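PDB 6NQI: Pre-mRNA splicing factor PRP8 from Cyanidioschyzon merolae, which probably binds spliceosomal snRNAs and intronic pre-mRNA during splicing, and is represented here by its RNase H-like domain. Local coordinates for residues A[23-28]-A[42-47]; A[15-20]-A[115-120]; A[139-144]-A[192-197]; A[9-14]-A[31-36]; A[62-67]-A[94-99]. One frame throughout, in Å; residues are numbered along the deposited sequence.

Interaction 1 of 5, residues A[23-28]-A[42-47]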
# COMPACT_ATOMS: atom_id res chain seq x y z
N HIS A 23 14.99 5.89 13.36
CA HIS A 23 14.48 6.82 14.36
C HIS A 23 13.13 7.43 13.99
O HIS A 23 12.87 8.61 14.21
CB HIS A 23 15.48 7.94 14.65
CG HIS A 23 16.81 7.49 15.16
ND1 HIS A 23 17.94 7.43 14.37
CD2 HIS A 23 17.22 7.15 16.41
CE1 HIS A 23 18.97 7.04 15.10
NE2 HIS A 23 18.56 6.87 16.34
N ALA A 24 12.25 6.62 13.40
CA ALA A 24 10.90 7.08 13.11
C ALA A 24 10.00 5.88 12.96
O ALA A 24 10.46 4.77 12.67
CB ALA A 24 10.85 7.95 11.84
N ASN A 25 8.71 6.09 13.22
CA ASN A 25 7.72 5.05 12.95
C ASN A 25 7.73 4.71 11.46
O ASN A 25 7.77 5.61 10.62
CB ASN A 25 6.32 5.51 13.35
CG ASN A 25 6.22 5.91 14.81
OD1 ASN A 25 6.95 5.41 15.67
ND2 ASN A 25 5.29 6.80 15.10
N GLY A 26 7.73 3.42 11.15
CA GLY A 26 7.59 2.93 9.79
C GLY A 26 6.13 2.73 9.39
O GLY A 26 5.20 3.07 10.12
N VAL A 27 5.95 2.15 8.20
CA VAL A 27 4.62 1.90 7.63
C VAL A 27 4.68 0.63 6.79
O VAL A 27 5.68 0.35 6.13
CB VAL A 27 4.11 3.10 6.78
CG1 VAL A 27 2.90 2.72 5.96
CG2 VAL A 27 3.72 4.27 7.65
N ILE A 28 3.59 -0.14 6.81
CA ILE A 28 3.35 -1.23 5.86
C ILE A 28 2.12 -0.87 5.03
O ILE A 28 1.06 -0.52 5.58
CB ILE A 28 3.16 -2.58 6.57
CG1 ILE A 28 4.44 -2.99 7.29
CG2 ILE A 28 2.67 -3.67 5.53
CD1 ILE A 28 4.31 -4.26 8.07
N ILE A 42 0.72 1.71 10.46
CA ILE A 42 1.88 2.40 11.04
C ILE A 42 2.57 1.46 12.02
O ILE A 42 1.94 0.93 12.94
CB ILE A 42 1.45 3.71 11.73
CG1 ILE A 42 0.62 4.57 10.76
CG2 ILE A 42 2.66 4.47 12.20
CD1 ILE A 42 -0.03 5.79 11.36
N VAL A 43 3.86 1.20 11.79
CA VAL A 43 4.70 0.34 12.64
C VAL A 43 5.45 1.24 13.63
O VAL A 43 6.35 2.00 13.24
CB VAL A 43 5.68 -0.50 11.81
CG1 VAL A 43 6.61 -1.29 12.71
CG2 VAL A 43 4.91 -1.42 10.87
N HIS A 44 5.10 1.17 14.91
CA HIS A 44 5.69 2.07 15.88
C HIS A 44 7.16 1.76 16.14
O HIS A 44 7.60 0.61 16.01
CB HIS A 44 4.91 2.03 17.18
CG HIS A 44 5.00 3.31 17.95
ND1 HIS A 44 5.95 3.52 18.93
CD2 HIS A 44 4.28 4.45 17.86
CE1 HIS A 44 5.79 4.74 19.42
NE2 HIS A 44 4.78 5.32 18.79
N ARG A 45 7.91 2.79 16.56
CA ARG A 45 9.33 2.60 16.81
C ARG A 45 9.61 1.60 17.92
O ARG A 45 10.67 0.96 17.89
CB ARG A 45 9.99 3.91 17.23
CG ARG A 45 10.33 4.89 16.17
CD ARG A 45 10.52 6.23 16.84
NE ARG A 45 9.24 6.59 17.45
CZ ARG A 45 8.99 7.71 18.10
NH1 ARG A 45 9.94 8.63 18.28
NH2 ARG A 45 7.77 7.90 18.60
N THR A 46 8.69 1.41 18.87
CA THR A 46 9.01 0.50 19.98
C THR A 46 9.23 -0.91 19.47
O THR A 46 9.95 -1.69 20.11
CB THR A 46 7.93 0.52 21.06
OG1 THR A 46 6.69 0.02 20.54
CG2 THR A 46 7.73 1.94 21.60
N THR A 47 8.64 -1.23 18.31
CA THR A 47 8.88 -2.51 17.64
C THR A 47 10.37 -2.82 17.60
O THR A 47 10.80 -3.91 17.99
CB THR A 47 8.30 -2.45 16.22
OG1 THR A 47 6.92 -2.11 16.27
CG2 THR A 47 8.48 -3.76 15.48
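N25 OD1 accepts two N-H groups of R45: the backbone N at 2.9 Å and, weakly, the side-chain NE at 3.1 Å. N25 CG lies anti to the carbonyl carbon (chi1 -57°), beside the backbone N, and the side chain runs next to that of H44, amide and ring planes 38° apart. N25 OD1 stands 3.5 Å above the middle of the H44 imidazole. The other end of the amide, ND2, bonds to T129 O of helix 123-130. An alanine in place of N25 would probably leave R45 N without this acceptor, deprive R45 NE of a weak hold, and leave T129 O without the amide N-H. G26 and V43 form an antiparallel hydrogen-bonded pair, with V43 N to G26 O at 2.8 Å and a weak return bond. I28, which also touches C62 and H65 of helix 54-71, lays CG1 against V43 CG2 at 3.9 Å, whereas V27 and I42 share the face touched by T129. Strands 24-32 and 37-43 thus form an antiparallel beta hairpin in the RNase H-like sheet.

Interaction 2 of 5, residues A[15-20]-A[115-120]; sequences DDRTAY and PLQALM. With BME (beta-mercaptoethanol), chain C.
T18 and Q117 bring the two backbones to 6.4 Å between their CA atoms, where strand 11-21 turns a corner through a type I turn from D16 to A19 and meets the 3-10 segment 116-120. This corner of the RNase H-like sheet contains an Asx turn: D15 OD1 accepts from R17 N, and R17 NE reaches the same oxygen from the opposite face of its plane. R17 NH2 completes a side-on, two-pronged salt bridge, 2.8 Å from D15 OD2. That second oxygen also takes a weak bond from Q117 N at 3.1 Å. Q117 CG sits between backbone N and carbonyl carbon (chi1 49°); from there the extended chain carries the amide over one face of the R17 guanidinium, stacked with the planes only 7° apart. Q117 OE1 lies 3.4 Å from T18 CG2; the hydroxyl of T18 bonds instead to V27 O and W29 NE1. D16 turns away from segment 115-120, and its carboxylate meets a beta-mercaptoethanol probably from the crystallisation liquor, whose O1 donates to D16 OD1 at 2.7 Å.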
# COMPACT_ATOMS: atom_id res chain seq x y z
N ASP A 15 3.56 -3.96 0.54
CA ASP A 15 4.88 -3.35 0.51
C ASP A 15 5.27 -2.99 1.94
O ASP A 15 4.63 -2.13 2.56
CB ASP A 15 4.89 -2.12 -0.42
CG ASP A 15 6.29 -1.61 -0.74
OD1 ASP A 15 7.25 -1.93 -0.02
OD2 ASP A 15 6.44 -0.89 -1.76
N ASP A 16 6.29 -3.64 2.47
CA ASP A 16 6.74 -3.36 3.82
C ASP A 16 8.13 -2.75 3.86
O ASP A 16 8.69 -2.59 4.94
CB ASP A 16 6.67 -4.64 4.68
CG ASP A 16 7.71 -5.67 4.30
OD1 ASP A 16 8.30 -5.57 3.19
OD2 ASP A 16 7.92 -6.61 5.10
N ARG A 17 8.65 -2.33 2.72
CA ARG A 17 10.00 -1.79 2.62
C ARG A 17 10.24 -0.53 3.47
O ARG A 17 11.39 -0.08 3.57
CB ARG A 17 10.31 -1.51 1.16
CG ARG A 17 10.50 -2.76 0.37
CD ARG A 17 10.72 -2.48 -1.09
NE ARG A 17 9.49 -2.11 -1.78
CZ ARG A 17 9.42 -1.96 -3.10
NH1 ARG A 17 10.51 -2.17 -3.83
NH2 ARG A 17 8.27 -1.64 -3.69
N THR A 18 9.19 0.04 4.05
CA THR A 18 9.28 1.14 5.01
C THR A 18 8.75 0.71 6.38
O THR A 18 8.13 1.49 7.11
CB THR A 18 8.53 2.37 4.52
OG1 THR A 18 7.14 2.05 4.34
CG2 THR A 18 9.14 2.90 3.23
N ALA A 19 9.02 -0.53 6.77
CA ALA A 19 8.55 -0.93 8.09
C ALA A 19 9.52 -0.44 9.17
O ALA A 19 9.09 -0.10 10.28
CB ALA A 19 8.37 -2.44 8.14
N TYR A 20 10.81 -0.41 8.86
CA TYR A 20 11.81 0.24 9.69
C TYR A 20 12.29 1.51 9.00
O TYR A 20 12.85 1.44 7.91
CB TYR A 20 12.99 -0.67 10.00
CG TYR A 20 14.12 0.07 10.67
CD1 TYR A 20 14.05 0.42 12.02
CD2 TYR A 20 15.26 0.42 9.96
CE1 TYR A 20 15.08 1.11 12.64
CE2 TYR A 20 16.29 1.10 10.57
CZ TYR A 20 16.20 1.45 11.91
OH TYR A 20 17.25 2.14 12.50
N PRO A 115 6.78 1.10 -6.84
CA PRO A 115 7.22 1.86 -5.65
C PRO A 115 6.04 2.41 -4.85
O PRO A 115 5.81 3.61 -4.75
CB PRO A 115 8.06 2.97 -6.28
CG PRO A 115 7.35 3.24 -7.56
CD PRO A 115 6.93 1.88 -8.08
N LEU A 116 5.29 1.47 -4.27
CA LEU A 116 4.17 1.82 -3.41
C LEU A 116 4.64 2.53 -2.14
O LEU A 116 3.94 3.41 -1.62
CB LEU A 116 3.38 0.55 -3.09
CG LEU A 116 2.17 0.63 -2.19
CD1 LEU A 116 1.11 1.47 -2.84
CD2 LEU A 116 1.64 -0.76 -1.94
N GLN A 117 5.82 2.17 -1.63
CA GLN A 117 6.36 2.82 -0.44
C GLN A 117 6.54 4.32 -0.65
O GLN A 117 6.62 5.07 0.33
CB GLN A 117 7.72 2.24 -0.06
CG GLN A 117 8.68 2.16 -1.22
CD GLN A 117 10.09 1.72 -0.82
OE1 GLN A 117 10.41 1.65 0.37
NE2 GLN A 117 10.93 1.47 -1.81
N ALA A 118 6.64 4.77 -1.91
CA ALA A 118 6.78 6.20 -2.18
C ALA A 118 5.61 7.01 -1.62
O ALA A 118 5.74 8.23 -1.46
CB ALA A 118 6.94 6.44 -3.69
N LEU A 119 4.50 6.36 -1.26
CA LEU A 119 3.43 7.12 -0.63
C LEU A 119 3.87 7.78 0.68
O LEU A 119 3.22 8.72 1.15
CB LEU A 119 2.22 6.23 -0.37
CG LEU A 119 1.52 5.86 -1.66
CD1 LEU A 119 0.33 4.93 -1.38
CD2 LEU A 119 1.11 7.15 -2.37
N MET A 120 5.00 7.32 1.24
CA MET A 120 5.56 7.95 2.43
C MET A 120 5.79 9.44 2.23
O MET A 120 5.94 10.17 3.21
CB MET A 120 6.89 7.28 2.79
CG MET A 120 7.34 7.47 4.23
SD MET A 120 6.13 6.73 5.32
CE MET A 120 5.36 8.20 6.01
C1 BME C . 5.47 -7.00 2.00
C2 BME C . 5.76 -8.42 2.43
O1 BME C . 6.62 -6.61 1.28
S2 BME C . 4.63 -9.07 3.69

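Interaction 3 of 5, residues A[139-144]-A[192-197]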
# COMPACT_ATOMS: atom_id res chain seq x y z
N ILE A 139 -7.39 3.34 6.90
CA ILE A 139 -7.78 2.93 5.55
C ILE A 139 -8.16 4.17 4.74
O ILE A 139 -9.06 4.92 5.14
CB ILE A 139 -8.93 1.90 5.56
CG1 ILE A 139 -8.49 0.64 6.31
CG2 ILE A 139 -9.34 1.56 4.16
CD1 ILE A 139 -9.61 -0.33 6.59
N TRP A 140 -7.52 4.35 3.60
CA TRP A 140 -7.72 5.47 2.70
C TRP A 140 -8.30 4.96 1.39
O TRP A 140 -8.21 3.78 1.08
CB TRP A 140 -6.40 6.22 2.45
CG TRP A 140 -5.72 6.64 3.73
CD1 TRP A 140 -5.17 5.83 4.67
CD2 TRP A 140 -5.55 7.98 4.21
NE1 TRP A 140 -4.67 6.57 5.70
CE2 TRP A 140 -4.89 7.89 5.45
CE3 TRP A 140 -5.90 9.24 3.72
CZ2 TRP A 140 -4.56 9.02 6.20
CZ3 TRP A 140 -5.57 10.36 4.46
CH2 TRP A 140 -4.91 10.25 5.68
N SER A 141 -8.94 5.84 0.64
CA SER A 141 -9.42 5.46 -0.69
C SER A 141 -8.41 5.97 -1.71
O SER A 141 -8.33 7.17 -1.97
CB SER A 141 -10.82 5.99 -0.96
OG SER A 141 -10.79 7.26 -1.56
N GLY A 142 -7.61 5.06 -2.26
CA GLY A 142 -6.57 5.46 -3.19
C GLY A 142 -7.03 5.87 -4.57
O GLY A 142 -6.23 6.43 -5.32
N TYR A 143 -8.30 5.66 -4.91
CA TYR A 143 -8.84 6.09 -6.19
C TYR A 143 -9.79 7.27 -6.05
O TYR A 143 -10.50 7.60 -7.01
CB TYR A 143 -9.56 4.94 -6.92
CG TYR A 143 -8.66 3.79 -7.34
CD1 TYR A 143 -7.29 3.93 -7.30
CD2 TYR A 143 -9.19 2.58 -7.80
CE1 TYR A 143 -6.46 2.90 -7.68
CE2 TYR A 143 -8.37 1.53 -8.20
CZ TYR A 143 -7.00 1.71 -8.14
OH TYR A 143 -6.15 0.71 -8.50
N ALA A 144 -9.83 7.90 -4.87
CA ALA A 144 -10.62 9.11 -4.69
C ALA A 144 -12.03 8.87 -5.18
O ALA A 144 -12.73 7.97 -4.69
CB ALA A 144 -9.99 10.28 -5.45
N THR A 192 -12.37 5.85 4.29
CA THR A 192 -13.07 7.14 4.31
C THR A 192 -12.22 8.25 3.66
O THR A 192 -12.62 8.77 2.62
CB THR A 192 -13.50 7.57 5.77
OG1 THR A 192 -14.37 6.59 6.35
CG2 THR A 192 -14.23 8.92 5.75
N PRO A 193 -11.07 8.63 4.24
CA PRO A 193 -10.37 9.81 3.71
C PRO A 193 -9.78 9.57 2.33
O PRO A 193 -9.28 8.48 2.02
CB PRO A 193 -9.27 10.07 4.76
CG PRO A 193 -9.00 8.74 5.37
CD PRO A 193 -10.30 7.99 5.33
N TRP A 194 -9.85 10.60 1.47
CA TRP A 194 -9.24 10.48 0.16
C TRP A 194 -7.75 10.79 0.27
O TRP A 194 -7.34 11.75 0.92
CB TRP A 194 -9.88 11.44 -0.86
CG TRP A 194 -11.33 11.17 -1.21
CD1 TRP A 194 -12.17 10.26 -0.62
CD2 TRP A 194 -12.12 11.84 -2.22
NE1 TRP A 194 -13.42 10.33 -1.19
CE2 TRP A 194 -13.41 11.28 -2.17
CE3 TRP A 194 -11.85 12.85 -3.15
CZ2 TRP A 194 -14.44 11.70 -3.02
CZ3 TRP A 194 -12.87 13.27 -3.99
CH2 TRP A 194 -14.15 12.70 -3.92
N LEU A 195 -6.97 10.01 -0.44
CA LEU A 195 -5.53 10.17 -0.49
C LEU A 195 -5.13 11.36 -1.37
O LEU A 195 -4.02 11.87 -1.22
CB LEU A 195 -4.93 8.87 -1.00
CG LEU A 195 -3.45 8.57 -0.99
CD1 LEU A 195 -3.06 8.10 0.40
CD2 LEU A 195 -3.16 7.51 -2.03
N TRP A 196 -5.99 11.75 -2.32
CA TRP A 196 -5.80 12.82 -3.28
C TRP A 196 -6.82 13.95 -3.14
O TRP A 196 -7.93 13.73 -2.65
CB TRP A 196 -5.90 12.24 -4.69
CG TRP A 196 -5.07 11.05 -4.80
CD1 TRP A 196 -5.50 9.76 -4.84
CD2 TRP A 196 -3.65 11.01 -4.85
NE1 TRP A 196 -4.42 8.91 -4.94
CE2 TRP A 196 -3.27 9.65 -4.94
CE3 TRP A 196 -2.65 11.99 -4.85
CZ2 TRP A 196 -1.94 9.25 -5.03
CZ3 TRP A 196 -1.33 11.59 -4.94
CH2 TRP A 196 -0.99 10.24 -5.03
N PRO A 197 -6.48 15.15 -3.61
CA PRO A 197 -7.45 16.25 -3.59
C PRO A 197 -8.57 16.05 -4.59
O PRO A 197 -8.44 15.33 -5.58
CB PRO A 197 -6.59 17.47 -3.97
CG PRO A 197 -5.53 16.89 -4.83
CD PRO A 197 -5.20 15.57 -4.21
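W140 turns one face of its indole to P193, and the two side chains cross at about a right angle. They sit where segment 192-197, without regular structure, runs beside strand 137-141, an outermost strand of the RNase H-like sheet, with a single backbone bridge between S141 and W194. P193 CG stands 3.8 Å from the centroid of the six-membered ring of W140, a CH-pi contact displaced from the middle of the indole. The W140 side chain also touches E124, I125 and R128 of helix 123-130. W194, too, is used by its face: A144 CA sits 4.2 Å from the centroid of the five-membered ring, only 18° off the normal, while A144 CB meets W194 CE3. Obliquely to the same indole, S141 OG comes to 3.4 Å from W194 CD1. Backbone bonds hold these groups in step: S141 N donates to P193 O at 3.0 Å, nearly straight, and L195 N more weakly to S141 O. L195 CD2 rests near G142 CA, and the leucine also touches F159 of helix 152-168. W196 meets its partner at the ring edge, W196 NE1 giving G142 O a weak bond of 3.1 Å close to the ring plane.

Interaction 4 of 5, residues A[9-14]-A[31-36]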
# COMPACT_ATOMS: atom_id res chain seq x y z
N GLN A 9 -8.75 -8.30 -11.30
CA GLN A 9 -9.34 -8.90 -10.12
C GLN A 9 -9.01 -8.07 -8.88
O GLN A 9 -8.30 -7.07 -8.94
CB GLN A 9 -8.84 -10.33 -9.96
CG GLN A 9 -7.34 -10.44 -10.16
CD GLN A 9 -6.96 -11.76 -10.81
OE1 GLN A 9 -7.80 -12.63 -11.00
NE2 GLN A 9 -5.68 -11.90 -11.15
N ARG A 10 -9.56 -8.51 -7.75
CA ARG A 10 -9.26 -7.94 -6.45
C ARG A 10 -7.94 -8.55 -5.97
O ARG A 10 -7.91 -9.69 -5.51
CB ARG A 10 -10.40 -8.21 -5.46
CG ARG A 10 -10.34 -7.43 -4.11
CD ARG A 10 -11.45 -7.85 -3.11
NE ARG A 10 -12.75 -7.25 -3.41
CZ ARG A 10 -13.25 -6.16 -2.83
NH1 ARG A 10 -12.57 -5.53 -1.88
NH2 ARG A 10 -14.46 -5.69 -3.21
N LEU A 11 -6.83 -7.83 -6.17
CA LEU A 11 -5.49 -8.17 -5.70
C LEU A 11 -5.08 -7.31 -4.49
O LEU A 11 -5.60 -6.21 -4.27
CB LEU A 11 -4.45 -7.97 -6.81
CG LEU A 11 -4.36 -8.88 -8.03
CD1 LEU A 11 -3.14 -8.57 -8.90
CD2 LEU A 11 -4.26 -10.29 -7.49
N TRP A 12 -4.13 -7.82 -3.69
CA TRP A 12 -3.52 -7.06 -2.59
C TRP A 12 -2.03 -6.92 -2.85
O TRP A 12 -1.30 -7.91 -2.81
CB TRP A 12 -3.75 -7.72 -1.23
CG TRP A 12 -5.10 -7.44 -0.64
CD1 TRP A 12 -6.11 -6.77 -1.23
CD2 TRP A 12 -5.58 -7.83 0.66
NE1 TRP A 12 -7.20 -6.70 -0.39
CE2 TRP A 12 -6.91 -7.35 0.77
CE3 TRP A 12 -5.01 -8.52 1.75
CZ2 TRP A 12 -7.68 -7.54 1.90
CZ3 TRP A 12 -5.79 -8.71 2.90
CH2 TRP A 12 -7.11 -8.23 2.96
N ILE A 13 -1.58 -5.70 -3.11
CA ILE A 13 -0.16 -5.40 -3.24
C ILE A 13 0.37 -5.01 -1.85
O ILE A 13 -0.08 -4.01 -1.25
CB ILE A 13 0.09 -4.28 -4.26
CG1 ILE A 13 -0.76 -4.43 -5.53
CG2 ILE A 13 1.54 -4.32 -4.67
CD1 ILE A 13 -0.43 -5.60 -6.46
N VAL A 14 1.30 -5.79 -1.31
CA VAL A 14 1.81 -5.56 0.03
C VAL A 14 3.26 -5.11 -0.06
O VAL A 14 4.09 -5.78 -0.70
CB VAL A 14 1.66 -6.81 0.91
CG1 VAL A 14 1.88 -6.40 2.40
CG2 VAL A 14 0.31 -7.50 0.63
N TRP A 31 -2.22 -2.06 -1.00
CA TRP A 31 -3.05 -1.47 -2.05
C TRP A 31 -3.98 -2.54 -2.59
O TRP A 31 -3.53 -3.61 -3.03
CB TRP A 31 -2.17 -0.88 -3.16
CG TRP A 31 -2.90 -0.46 -4.42
CD1 TRP A 31 -4.17 0.02 -4.52
CD2 TRP A 31 -2.38 -0.49 -5.76
NE1 TRP A 31 -4.49 0.28 -5.84
CE2 TRP A 31 -3.40 -0.03 -6.62
CE3 TRP A 31 -1.15 -0.87 -6.32
CZ2 TRP A 31 -3.23 0.07 -8.00
CZ3 TRP A 31 -0.99 -0.76 -7.70
CH2 TRP A 31 -2.02 -0.30 -8.51
N GLU A 32 -5.28 -2.29 -2.52
CA GLU A 32 -6.28 -3.16 -3.11
C GLU A 32 -6.58 -2.65 -4.53
O GLU A 32 -7.28 -1.64 -4.69
CB GLU A 32 -7.53 -3.16 -2.25
CG GLU A 32 -8.55 -4.16 -2.69
CD GLU A 32 -9.60 -4.40 -1.64
OE1 GLU A 32 -10.54 -3.58 -1.54
OE2 GLU A 32 -9.45 -5.38 -0.89
N THR A 33 -6.09 -3.38 -5.54
CA THR A 33 -6.05 -2.86 -6.91
C THR A 33 -7.44 -2.61 -7.48
O THR A 33 -7.67 -1.58 -8.11
CB THR A 33 -5.28 -3.81 -7.83
OG1 THR A 33 -5.92 -5.10 -7.83
CG2 THR A 33 -3.82 -3.94 -7.41
N SER A 34 -8.37 -3.56 -7.30
CA SER A 34 -9.67 -3.44 -7.96
C SER A 34 -10.45 -2.23 -7.45
O SER A 34 -11.20 -1.61 -8.22
CB SER A 34 -10.49 -4.70 -7.74
OG SER A 34 -10.92 -4.80 -6.40
N THR A 35 -10.32 -1.91 -6.17
CA THR A 35 -11.14 -0.87 -5.56
C THR A 35 -10.40 0.42 -5.25
O THR A 35 -11.03 1.47 -5.12
CB THR A 35 -11.75 -1.37 -4.25
OG1 THR A 35 -10.69 -1.84 -3.40
CG2 THR A 35 -12.69 -2.49 -4.51
N GLY A 36 -9.09 0.35 -5.05
CA GLY A 36 -8.31 1.50 -4.67
C GLY A 36 -8.13 1.61 -3.18
O GLY A 36 -7.49 2.55 -2.72
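I13 and W31 form an antiparallel hydrogen-bonded pair, each backbone N donating to the other's O at 2.9 Å. W12 and E32 follow as the non-hydrogen-bonded pair, and T33 N then bonds to L11 O at 3.1 Å. L11 N reaches T33 OG1 only weakly; that hydroxyl also bonds to L6 O.

The polar side chains gather on the carboxylate of E32. Its CG is anti to the backbone N (chi1 -172°), and the chain runs on extended beside W12. W12 NE1 meets E32 OE2 at 2.7 Å, almost straight (176°) and in the indole plane. E32 OE1 takes a salt bridge from R10 NH1 at 2.8 Å, T35 OG1 donates to its anti lone pair, and R37 NE adds a second salt bridge. An alanine in place of E32 would probably leave the buried W12 NE1 without its acceptor and both arginines without this counter-charge.

Apolar contacts occupy the opposite face of the sheet. I13 lies side by side with W31, I13 CG1 at 3.7 Å from W31 CE3, and T33 CG2 stands 3.9 Å above the plane of the W31 ring, over its centre.

The pairing joins the first two strands of the central sheet. Strand 81-84 bonds to the other edge of strand 11-21, W12 touches M69 and L70 of helix 54-71, and W31 meets F159 of helix 152-168.

Interaction 5 of 5, residues A[62-67]-A[94-99]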
# COMPACT_ATOMS: atom_id res chain seq x y z
N CYS A 62 5.14 -8.44 8.91
CA CYS A 62 4.35 -8.23 7.71
C CYS A 62 3.42 -9.41 7.43
O CYS A 62 2.24 -9.23 7.10
CB CYS A 62 5.26 -7.98 6.51
SG CYS A 62 4.26 -7.63 5.03
N ALA A 63 3.95 -10.64 7.55
CA ALA A 63 3.12 -11.83 7.36
C ALA A 63 1.94 -11.85 8.33
O ALA A 63 0.80 -12.14 7.95
CB ALA A 63 3.98 -13.08 7.53
N GLU A 64 2.21 -11.55 9.61
CA GLU A 64 1.15 -11.55 10.60
C GLU A 64 0.13 -10.45 10.31
O GLU A 64 -1.09 -10.65 10.49
CB GLU A 64 1.77 -11.41 11.99
CG GLU A 64 0.85 -11.83 13.12
CD GLU A 64 -0.13 -10.75 13.53
OE1 GLU A 64 0.10 -9.55 13.21
OE2 GLU A 64 -1.14 -11.11 14.21
N HIS A 65 0.58 -9.30 9.81
CA HIS A 65 -0.34 -8.21 9.48
C HIS A 65 -1.27 -8.60 8.33
O HIS A 65 -2.49 -8.41 8.42
CB HIS A 65 0.45 -6.94 9.14
CG HIS A 65 -0.40 -5.83 8.56
ND1 HIS A 65 -0.16 -5.29 7.31
CD2 HIS A 65 -1.50 -5.20 9.04
CE1 HIS A 65 -1.06 -4.36 7.06
NE2 HIS A 65 -1.89 -4.29 8.08
N VAL A 66 -0.70 -9.18 7.26
CA VAL A 66 -1.53 -9.66 6.15
C VAL A 66 -2.54 -10.68 6.65
O VAL A 66 -3.73 -10.62 6.30
CB VAL A 66 -0.65 -10.22 5.02
CG1 VAL A 66 -1.48 -11.02 4.04
CG2 VAL A 66 0.01 -9.07 4.27
N LEU A 67 -2.12 -11.61 7.51
CA LEU A 67 -3.09 -12.55 8.06
C LEU A 67 -4.20 -11.82 8.80
O LEU A 67 -5.38 -12.19 8.69
CB LEU A 67 -2.40 -13.58 8.96
CG LEU A 67 -3.35 -14.56 9.67
CD1 LEU A 67 -4.27 -15.29 8.71
CD2 LEU A 67 -2.60 -15.57 10.53
N LYS A 94 3.13 -17.71 3.82
CA LYS A 94 2.59 -19.05 3.61
C LYS A 94 2.49 -19.82 4.93
O LYS A 94 1.46 -20.43 5.21
CB LYS A 94 3.42 -19.79 2.56
CG LYS A 94 3.20 -19.21 1.16
CD LYS A 94 4.23 -19.72 0.17
CE LYS A 94 3.92 -19.25 -1.24
NZ LYS A 94 2.93 -20.14 -1.94
N THR A 95 3.53 -19.74 5.78
CA THR A 95 3.49 -20.49 7.04
C THR A 95 2.32 -20.05 7.91
O THR A 95 1.63 -20.89 8.50
CB THR A 95 4.78 -20.31 7.85
OG1 THR A 95 5.90 -20.74 7.08
CG2 THR A 95 4.70 -21.16 9.11
N LEU A 96 2.06 -18.75 7.98
CA LEU A 96 0.97 -18.30 8.84
C LEU A 96 -0.40 -18.58 8.23
O LEU A 96 -1.40 -18.51 8.94
CB LEU A 96 1.11 -16.81 9.14
CG LEU A 96 2.40 -16.37 9.84
CD1 LEU A 96 2.36 -14.93 10.33
CD2 LEU A 96 2.75 -17.31 10.97
N LEU A 97 -0.47 -18.87 6.92
CA LEU A 97 -1.76 -19.13 6.27
C LEU A 97 -2.07 -20.61 6.18
O LEU A 97 -3.22 -20.98 5.92
CB LEU A 97 -1.80 -18.50 4.87
CG LEU A 97 -1.60 -16.99 4.78
CD1 LEU A 97 -2.03 -16.45 3.45
CD2 LEU A 97 -2.41 -16.34 5.87
N ALA A 98 -1.06 -21.46 6.38
CA ALA A 98 -1.27 -22.89 6.39
C ALA A 98 -2.35 -23.26 7.40
O ALA A 98 -2.41 -22.70 8.50
CB ALA A 98 0.05 -23.59 6.74
N GLY A 99 -3.20 -24.22 7.03
CA GLY A 99 -4.27 -24.67 7.89
C GLY A 99 -5.46 -23.75 8.01
O GLY A 99 -6.40 -24.08 8.75
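Two helices pack through leucines and an alanine here: A63 and L67, one turn apart on helix 54-71, meet L96 and L97 at the end of helix 90-97, and the centre of the contact lies about 17 Å from the centre of the chain. L96 extends CD1, anti to its own CA (chi2 -170°), to A63 CB at 3.7 Å. The same L96 methyl reaches the backbone between A63 and E64, 3.5 Å from E64 N, and comes alongside E64 CB. One turn on, L67 divides its two methyls between the leucines: L67 CD2 lies 3.6 Å from L96 O, and L67 CD1 touches L97 CD2 at 3.6 Å as the two side chains run antiparallel beside one another. L97 also touches L70, and A63 touches P92, which carries the packing further along both helices. Away from this interface, C62 is linked covalently to a beta-mercaptoethanol and touches V14, D16 and I28 of the central sheet. No hydrogen bond or salt bridge joins the two segments, so they hold together by van der Waals and hydrophobic contact, apolar methyls resting partly on backbone atoms.

Overall arrangement
From the N terminus, interaction 4 closes first, pairing 9-14 with 31-36 across the hairpin of strands 11-21 and 24-32. It crosses interaction 1, which also uses strand 24-32 and joins it to strand 37-43, and interaction 2, which shares strand 11-21. Interaction 2 closes the long loop from 15-20 to 115-120, and interactions 1 and 5 are nested inside it. Interaction 5 links helices 54-71 and 90-97; C62 and V66 reach V14 of interaction 4, while I28 joins interaction 1 to the same helix. Interaction 3 opens after the others have closed and ties the outermost strand 137-141 to the late loop 192-197, touching interaction 4 through G142 and Y143, and interaction 2 where L195 meets L119.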